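PDB 1LJO: archaeal Sm-like protein AF-Sm2 from Archaeoglobus fulgidus, which forms a six-membered ring of Sm-fold subunits and, like other members of the snRNP Sm family, probably binds RNA. Local coordinates for residues A[7-18]-A[31-42]. Numbering follows the deposited sequence.
Sequences NQMVKSMVGKII and GKLEGVDDYMNL
L33 of strand 31-36 lies under helix 7-12 and the turn that follows it, the arrangement of the Sm fold, in which an N-terminal helix packs on a strongly bent antiparallel sheet. Four backbone hydrogen bonds join the segments. I18 and G31 form a hydrogen-bonded antiparallel pair, and I17 faces K32 in the neighbouring non-hydrogen-bonded pair. L33 N gives its hydrogen to K16 O at 2.9 Å. G15 N meets L33 O at 2.7 Å with the N-H pointing straight at it (179°), so the type II turn from M13 to K16 is tied directly to the strand. G15 has a positive phi, at which a CB would strike the preceding carbonyl oxygen.

The apolar contacts centre on L33. With CG anti to the backbone N (chi1 -179°) and chi2 at 59°, CD2 lies 3.5 Å from V10 O. CD2 is also 3.8 Å from M13 CB and touches V14 CG2. CD1 and CB meet I18 CD1 instead. Cutting L33 back to an alanine would take away CD1 and CD2 and is likely to open a gap between V10, M13, V14 and I18. Farther along, V10 CG1 packs on V36 CG2 at 3.7 Å. V14 CG2 reaches the other branch, V36 CG1. M40 and L42 extend this apolar patch to I72 of strand 69-74, while V63 of a neighbouring subunit covers V10 and M13.

The type I turn from D37 to M40 is closed by M40 N on D37 O. The D37 carboxylate holds N41 just beyond it. D37 OD2 receives N41 ND2 through its syn lone pair, and D37 OD1 takes N41 N from above the carboxylate plane. In the first turn of the helix, N7 ND2 lies 3.9 Å from M40 CG.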
ATOM      1  N   ASN A   7     -15.391   0.631 -11.855  1.00 19.33           N
ATOM      2  CA  ASN A   7     -15.818  -0.755 -11.661  1.00 23.08           C
ATOM      3  C   ASN A   7     -16.722  -1.208 -12.806  1.00 23.25           C
ATOM      4  O   ASN A   7     -16.688  -2.373 -13.201  1.00 22.91           O
ATOM      5  CB  ASN A   7     -16.560  -0.923 -10.329  1.00 23.44           C
ATOM      6  CG  ASN A   7     -15.620  -0.982  -9.136  1.00 25.02           C
ATOM      7  OD1 ASN A   7     -16.062  -0.987  -7.987  1.00 28.45           O
ATOM      8  ND2 ASN A   7     -14.323  -1.038  -9.403  1.00 22.14           N
ATOM      9  N   GLN A   8     -17.535  -0.292 -13.329  1.00 23.39           N
ATOM     10  CA  GLN A   8     -18.428  -0.623 -14.441  1.00 23.53           C
ATOM     11  C   GLN A   8     -17.577  -0.935 -15.668  1.00 21.36           C
ATOM     12  O   GLN A   8     -17.840  -1.888 -16.402  1.00 19.26           O
ATOM     13  CB  GLN A   8     -19.360   0.553 -14.781  1.00 28.13           C
ATOM     14  CG  GLN A   8     -20.386   0.919 -13.716  1.00 30.41           C
ATOM     15  CD  GLN A   8     -21.381   1.974 -14.199  1.00 32.59           C
ATOM     16  OE1 GLN A   8     -21.001   3.082 -14.587  1.00 30.42           O
ATOM     17  NE2 GLN A   8     -22.663   1.630 -14.171  1.00 34.48           N
ATOM     18  N   MET A   9     -16.558  -0.112 -15.889  1.00 17.49           N
ATOM     19  CA  MET A   9     -15.673  -0.296 -17.030  1.00 15.33           C
ATOM     20  C   MET A   9     -14.938  -1.634 -16.939  1.00 14.63           C
ATOM     21  O   MET A   9     -14.912  -2.398 -17.901  1.00 15.62           O
ATOM     22  CB  MET A   9     -14.667   0.861 -17.108  1.00 15.69           C
ATOM     23  CG  MET A   9     -13.749   0.813 -18.323  1.00 21.37           C
ATOM     24  SD  MET A   9     -14.663   0.724 -19.889  1.00 27.63           S
ATOM     25  CE  MET A   9     -13.374   0.191 -20.997  1.00 23.80           C
ATOM     26  N   VAL A  10     -14.357  -1.925 -15.779  1.00 13.76           N
ATOM     27  CA  VAL A  10     -13.621  -3.176 -15.609  1.00 15.31           C
ATOM     28  C   VAL A  10     -14.510  -4.398 -15.815  1.00 16.49           C
ATOM     29  O   VAL A  10     -14.088  -5.378 -16.428  1.00 13.31           O
ATOM     30  CB  VAL A  10     -12.953  -3.263 -14.212  1.00 14.85           C
ATOM     31  CG1 VAL A  10     -12.229  -4.600 -14.059  1.00 16.89           C
ATOM     32  CG2 VAL A  10     -11.970  -2.113 -14.030  1.00 13.51           C
ATOM     33  N   LYS A  11     -15.740  -4.342 -15.312  1.00 14.56           N
ATOM     34  CA  LYS A  11     -16.639  -5.475 -15.473  1.00 18.34           C
ATOM     35  C   LYS A  11     -16.973  -5.694 -16.946  1.00 16.58           C
ATOM     36  O   LYS A  11     -17.154  -6.826 -17.380  1.00 18.09           O
ATOM     37  CB  LYS A  11     -17.926  -5.272 -14.659  1.00 18.98           C
ATOM     38  CG  LYS A  11     -18.817  -6.512 -14.617  1.00 26.61           C
ATOM     39  CD  LYS A  11     -19.954  -6.380 -13.606  1.00 27.09           C
ATOM     40  CE  LYS A  11     -20.945  -5.292 -13.995  1.00 31.24           C
ATOM     41  NZ  LYS A  11     -21.616  -5.581 -15.295  1.00 34.46           N
ATOM     42  N   SER A  12     -17.035  -4.614 -17.719  1.00 16.69           N
ATOM     43  CA  SER A  12     -17.336  -4.726 -19.141  1.00 16.02           C
ATOM     44  C   SER A  12     -16.202  -5.427 -19.892  1.00 17.10           C
ATOM     45  O   SER A  12     -16.388  -5.876 -21.018  1.00 14.71           O
ATOM     46  CB  SER A  12     -17.572  -3.340 -19.754  1.00 19.31           C
ATOM     47  OG  SER A  12     -16.362  -2.619 -19.900  1.00 21.19           O
ATOM     48  N   MET A  13     -15.033  -5.521 -19.262  1.00 16.32           N
ATOM     49  CA  MET A  13     -13.878  -6.176 -19.880  1.00 18.39           C
ATOM     50  C   MET A  13     -13.873  -7.689 -19.662  1.00 16.18           C
ATOM     51  O   MET A  13     -13.019  -8.395 -20.203  1.00 15.91           O
ATOM     52  CB  MET A  13     -12.574  -5.595 -19.323  1.00 18.87           C
ATOM     53  CG  MET A  13     -12.250  -4.179 -19.766  1.00 21.81           C
ATOM     54  SD  MET A  13     -10.713  -3.579 -18.995  1.00 26.67           S
ATOM     55  CE  MET A  13     -11.349  -2.301 -17.938  1.00 28.82           C
ATOM     56  N   VAL A  14     -14.816  -8.188 -18.868  1.00 17.68           N
ATOM     57  CA  VAL A  14     -14.882  -9.620 -18.600  1.00 16.93           C
ATOM     58  C   VAL A  14     -15.114 -10.395 -19.892  1.00 17.33           C
ATOM     59  O   VAL A  14     -15.939 -10.012 -20.721  1.00 15.19           O
ATOM     60  CB  VAL A  14     -16.007  -9.959 -17.603  1.00 17.94           C
ATOM     61  CG1 VAL A  14     -16.230 -11.463 -17.560  1.00 18.77           C
ATOM     62  CG2 VAL A  14     -15.638  -9.445 -16.218  1.00 18.66           C
ATOM     63  N   GLY A  15     -14.384 -11.488 -20.058  1.00 15.79           N
ATOM     64  CA  GLY A  15     -14.526 -12.282 -21.265  1.00 16.38           C
ATOM     65  C   GLY A  15     -13.602 -11.800 -22.371  1.00 16.56           C
ATOM     66  O   GLY A  15     -13.485 -12.436 -23.411  1.00 17.25           O
ATOM     67  N   LYS A  16     -12.933 -10.678 -22.143  1.00 16.77           N
ATOM     68  CA  LYS A  16     -12.026 -10.127 -23.144  1.00 16.86           C
ATOM     69  C   LYS A  16     -10.586 -10.093 -22.651  1.00 12.79           C
ATOM     70  O   LYS A  16     -10.326 -10.285 -21.468  1.00 12.68           O
ATOM     71  CB  LYS A  16     -12.482  -8.720 -23.541  1.00 21.71           C
ATOM     72  CG  LYS A  16     -13.933  -8.688 -24.013  1.00 26.90           C
ATOM     73  CD  LYS A  16     -14.317  -7.362 -24.646  1.00 32.02           C
ATOM     74  CE  LYS A  16     -15.741  -7.426 -25.180  1.00 35.30           C
ATOM     75  NZ  LYS A  16     -16.129  -6.192 -25.915  1.00 38.44           N
ATOM     76  N   ILE A  17      -9.661  -9.847 -23.576  1.00 12.25           N
ATOM     77  CA  ILE A  17      -8.233  -9.783 -23.277  1.00 12.39           C
ATOM     78  C   ILE A  17      -7.840  -8.411 -22.744  1.00 11.21           C
ATOM     79  O   ILE A  17      -8.170  -7.386 -23.341  1.00 11.91           O
ATOM     80  CB  ILE A  17      -7.380 -10.036 -24.542  1.00 14.96           C
ATOM     81  CG1 ILE A  17      -7.804 -11.344 -25.215  1.00 17.81           C
ATOM     82  CG2 ILE A  17      -5.897 -10.059 -24.173  1.00 14.38           C
ATOM     83  CD1 ILE A  17      -7.699 -12.559 -24.326  1.00 19.62           C
ATOM     84  N   ILE A  18      -7.122  -8.396 -21.626  1.00  9.41           N
ATOM     85  CA  ILE A  18      -6.685  -7.142 -21.029  1.00 11.75           C
ATOM     86  C   ILE A  18      -5.199  -7.196 -20.703  1.00 13.26           C
ATOM     87  O   ILE A  18      -4.613  -8.278 -20.628  1.00 12.21           O
ATOM     88  CB  ILE A  18      -7.463  -6.834 -19.725  1.00 11.15           C
ATOM     89  CG1 ILE A  18      -7.147  -7.886 -18.656  1.00 12.77           C
ATOM     90  CG2 ILE A  18      -8.964  -6.833 -20.005  1.00 13.70           C
ATOM     91  CD1 ILE A  18      -7.690  -7.540 -17.265  1.00  9.49           C
ATOM     92  N   GLY A  31      -3.960 -11.374 -20.458  1.00 13.60           N
ATOM     93  CA  GLY A  31      -4.763 -12.585 -20.426  1.00 12.93           C
ATOM     94  C   GLY A  31      -6.247 -12.298 -20.503  1.00 12.34           C
ATOM     95  O   GLY A  31      -6.658 -11.143 -20.587  1.00 13.21           O
ATOM     96  N   LYS A  32      -7.053 -13.352 -20.483  1.00 13.56           N
ATOM     97  CA  LYS A  32      -8.497 -13.197 -20.552  1.00 11.92           C
ATOM     98  C   LYS A  32      -9.046 -12.936 -19.158  1.00 13.67           C
ATOM     99  O   LYS A  32      -8.773 -13.692 -18.215  1.00  9.82           O
ATOM    100  CB  LYS A  32      -9.145 -14.459 -21.129  1.00 13.57           C
ATOM    101  CG  LYS A  32     -10.668 -14.369 -21.277  1.00 13.10           C
ATOM    102  CD  LYS A  32     -11.258 -15.739 -21.584  1.00 16.44           C
ATOM    103  CE  LYS A  32     -12.775 -15.693 -21.646  1.00 21.19           C
ATOM    104  NZ  LYS A  32     -13.379 -17.056 -21.547  1.00 24.62           N
ATOM    105  N   LEU A  33      -9.818 -11.860 -19.029  1.00 12.31           N
ATOM    106  CA  LEU A  33     -10.403 -11.518 -17.742  1.00 12.95           C
ATOM    107  C   LEU A  33     -11.611 -12.416 -17.507  1.00 14.89           C
ATOM    108  O   LEU A  33     -12.646 -12.258 -18.150  1.00 13.36           O
ATOM    109  CB  LEU A  33     -10.830 -10.044 -17.712  1.00 11.35           C
ATOM    110  CG  LEU A  33     -11.449  -9.571 -16.388  1.00 10.95           C
ATOM    111  CD1 LEU A  33     -10.468  -9.782 -15.250  1.00  7.68           C
ATOM    112  CD2 LEU A  33     -11.838  -8.102 -16.499  1.00 10.06           C
ATOM    113  N   GLU A  34     -11.459 -13.368 -16.591  1.00 14.72           N
ATOM    114  CA  GLU A  34     -12.527 -14.309 -16.266  1.00 16.11           C
ATOM    115  C   GLU A  34     -13.353 -13.867 -15.071  1.00 16.23           C
ATOM    116  O   GLU A  34     -14.484 -14.315 -14.894  1.00 17.12           O
ATOM    117  CB  GLU A  34     -11.939 -15.696 -15.993  1.00 20.73           C
ATOM    118  CG  GLU A  34     -11.654 -16.485 -17.251  1.00 29.40           C
ATOM    119  CD  GLU A  34     -12.921 -16.972 -17.920  1.00 33.30           C
ATOM    120  OE1 GLU A  34     -13.585 -17.869 -17.359  1.00 35.00           O
ATOM    121  OE2 GLU A  34     -13.259 -16.448 -18.999  1.00 38.23           O
ATOM    122  N   GLY A  35     -12.787 -12.994 -14.246  1.00 14.92           N
ATOM    123  CA  GLY A  35     -13.514 -12.524 -13.082  1.00 17.13           C
ATOM    124  C   GLY A  35     -12.865 -11.335 -12.401  1.00 14.75           C
ATOM    125  O   GLY A  35     -11.649 -11.155 -12.463  1.00 14.72           O
ATOM    126  N   VAL A  36     -13.690 -10.522 -11.752  1.00 14.61           N
ATOM    127  CA  VAL A  36     -13.223  -9.342 -11.041  1.00 14.03           C
ATOM    128  C   VAL A  36     -14.222  -9.012  -9.929  1.00 16.53           C
ATOM    129  O   VAL A  36     -15.391  -9.388 -10.019  1.00 17.71           O
ATOM    130  CB  VAL A  36     -13.102  -8.126 -12.005  1.00 16.01           C
ATOM    131  CG1 VAL A  36     -14.433  -7.875 -12.702  1.00 17.38           C
ATOM    132  CG2 VAL A  36     -12.663  -6.885 -11.241  1.00 16.33           C
ATOM    133  N   ASP A  37     -13.757  -8.346  -8.873  1.00 17.00           N
ATOM    134  CA  ASP A  37     -14.641  -7.949  -7.775  1.00 17.81           C
ATOM    135  C   ASP A  37     -14.517  -6.451  -7.514  1.00 18.30           C
ATOM    136  O   ASP A  37     -13.747  -5.764  -8.185  1.00 16.80           O
ATOM    137  CB  ASP A  37     -14.343  -8.735  -6.492  1.00 17.10           C
ATOM    138  CG  ASP A  37     -12.889  -8.662  -6.077  1.00 17.69           C
ATOM    139  OD1 ASP A  37     -12.265  -7.602  -6.275  1.00 18.62           O
ATOM    140  OD2 ASP A  37     -12.377  -9.670  -5.535  1.00 17.45           O
ATOM    141  N   ASP A  38     -15.266  -5.949  -6.535  1.00 21.26           N
ATOM    142  CA  ASP A  38     -15.247  -4.523  -6.223  1.00 22.33           C
ATOM    143  C   ASP A  38     -13.906  -3.974  -5.750  1.00 19.90           C
ATOM    144  O   ASP A  38     -13.683  -2.768  -5.797  1.00 21.89           O
ATOM    145  CB  ASP A  38     -16.333  -4.183  -5.197  1.00 26.36           C
ATOM    146  CG  ASP A  38     -17.735  -4.310  -5.768  1.00 31.39           C
ATOM    147  OD1 ASP A  38     -17.918  -4.029  -6.975  1.00 31.56           O
ATOM    148  OD2 ASP A  38     -18.658  -4.676  -5.011  1.00 35.31           O
ATOM    149  N   TYR A  39     -13.015  -4.843  -5.290  1.00 19.47           N
ATOM    150  CA  TYR A  39     -11.709  -4.382  -4.842  1.00 20.09           C
ATOM    151  C   TYR A  39     -10.726  -4.477  -6.005  1.00 17.99           C
ATOM    152  O   TYR A  39      -9.520  -4.276  -5.847  1.00 16.32           O
ATOM    153  CB  TYR A  39     -11.220  -5.229  -3.664  1.00 28.34           C
ATOM    154  CG  TYR A  39     -12.158  -5.198  -2.480  1.00 36.83           C
ATOM    155  CD1 TYR A  39     -13.283  -6.022  -2.434  1.00 40.12           C
ATOM    156  CD2 TYR A  39     -11.936  -4.326  -1.415  1.00 39.62           C
ATOM    157  CE1 TYR A  39     -14.166  -5.977  -1.355  1.00 42.98           C
ATOM    158  CE2 TYR A  39     -12.811  -4.273  -0.332  1.00 42.48           C
ATOM    159  CZ  TYR A  39     -13.922  -5.100  -0.308  1.00 43.68           C
ATOM    160  OH  TYR A  39     -14.785  -5.053   0.763  1.00 46.23           O
ATOM    161  N   MET A  40     -11.268  -4.785  -7.178  1.00 16.11           N
ATOM    162  CA  MET A  40     -10.483  -4.934  -8.396  1.00 17.01           C
ATOM    163  C   MET A  40      -9.481  -6.087  -8.387  1.00 17.68           C
ATOM    164  O   MET A  40      -8.436  -6.027  -9.047  1.00 15.78           O
ATOM    165  CB  MET A  40      -9.792  -3.613  -8.759  1.00 19.38           C
ATOM    166  CG  MET A  40     -10.759  -2.635  -9.433  1.00 24.63           C
ATOM    167  SD  MET A  40     -10.012  -1.128 -10.087  1.00 31.38           S
ATOM    168  CE  MET A  40      -8.814  -1.799 -11.139  1.00 16.88           C
ATOM    169  N   ASN A  41      -9.784  -7.129  -7.616  1.00 14.05           N
ATOM    170  CA  ASN A  41      -8.939  -8.316  -7.642  1.00 14.62           C
ATOM    171  C   ASN A  41      -9.267  -8.832  -9.039  1.00 14.43           C
ATOM    172  O   ASN A  41     -10.391  -8.656  -9.504  1.00 12.23           O
ATOM    173  CB  ASN A  41      -9.380  -9.342  -6.599  1.00 11.91           C
ATOM    174  CG  ASN A  41      -9.069  -8.900  -5.188  1.00 15.14           C
ATOM    175  OD1 ASN A  41      -7.963  -8.440  -4.907  1.00 11.61           O
ATOM    176  ND2 ASN A  41     -10.041  -9.039  -4.289  1.00 11.10           N
ATOM    177  N   LEU A  42      -8.304  -9.445  -9.715  1.00 12.68           N
ATOM    178  CA  LEU A  42      -8.552  -9.935 -11.062  1.00 14.27           C
ATOM    179  C   LEU A  42      -8.188 -11.405 -11.226  1.00 14.90           C
ATOM    180  O   LEU A  42      -7.178 -11.870 -10.698  1.00 14.11           O
ATOM    181  CB  LEU A  42      -7.740  -9.120 -12.081  1.00 14.12           C
ATOM    182  CG  LEU A  42      -7.805  -7.592 -12.020  1.00 15.28           C
ATOM    183  CD1 LEU A  42      -6.777  -7.010 -12.981  1.00 14.57           C
ATOM    184  CD2 LEU A  42      -9.210  -7.105 -12.362  1.00 15.18           C
TER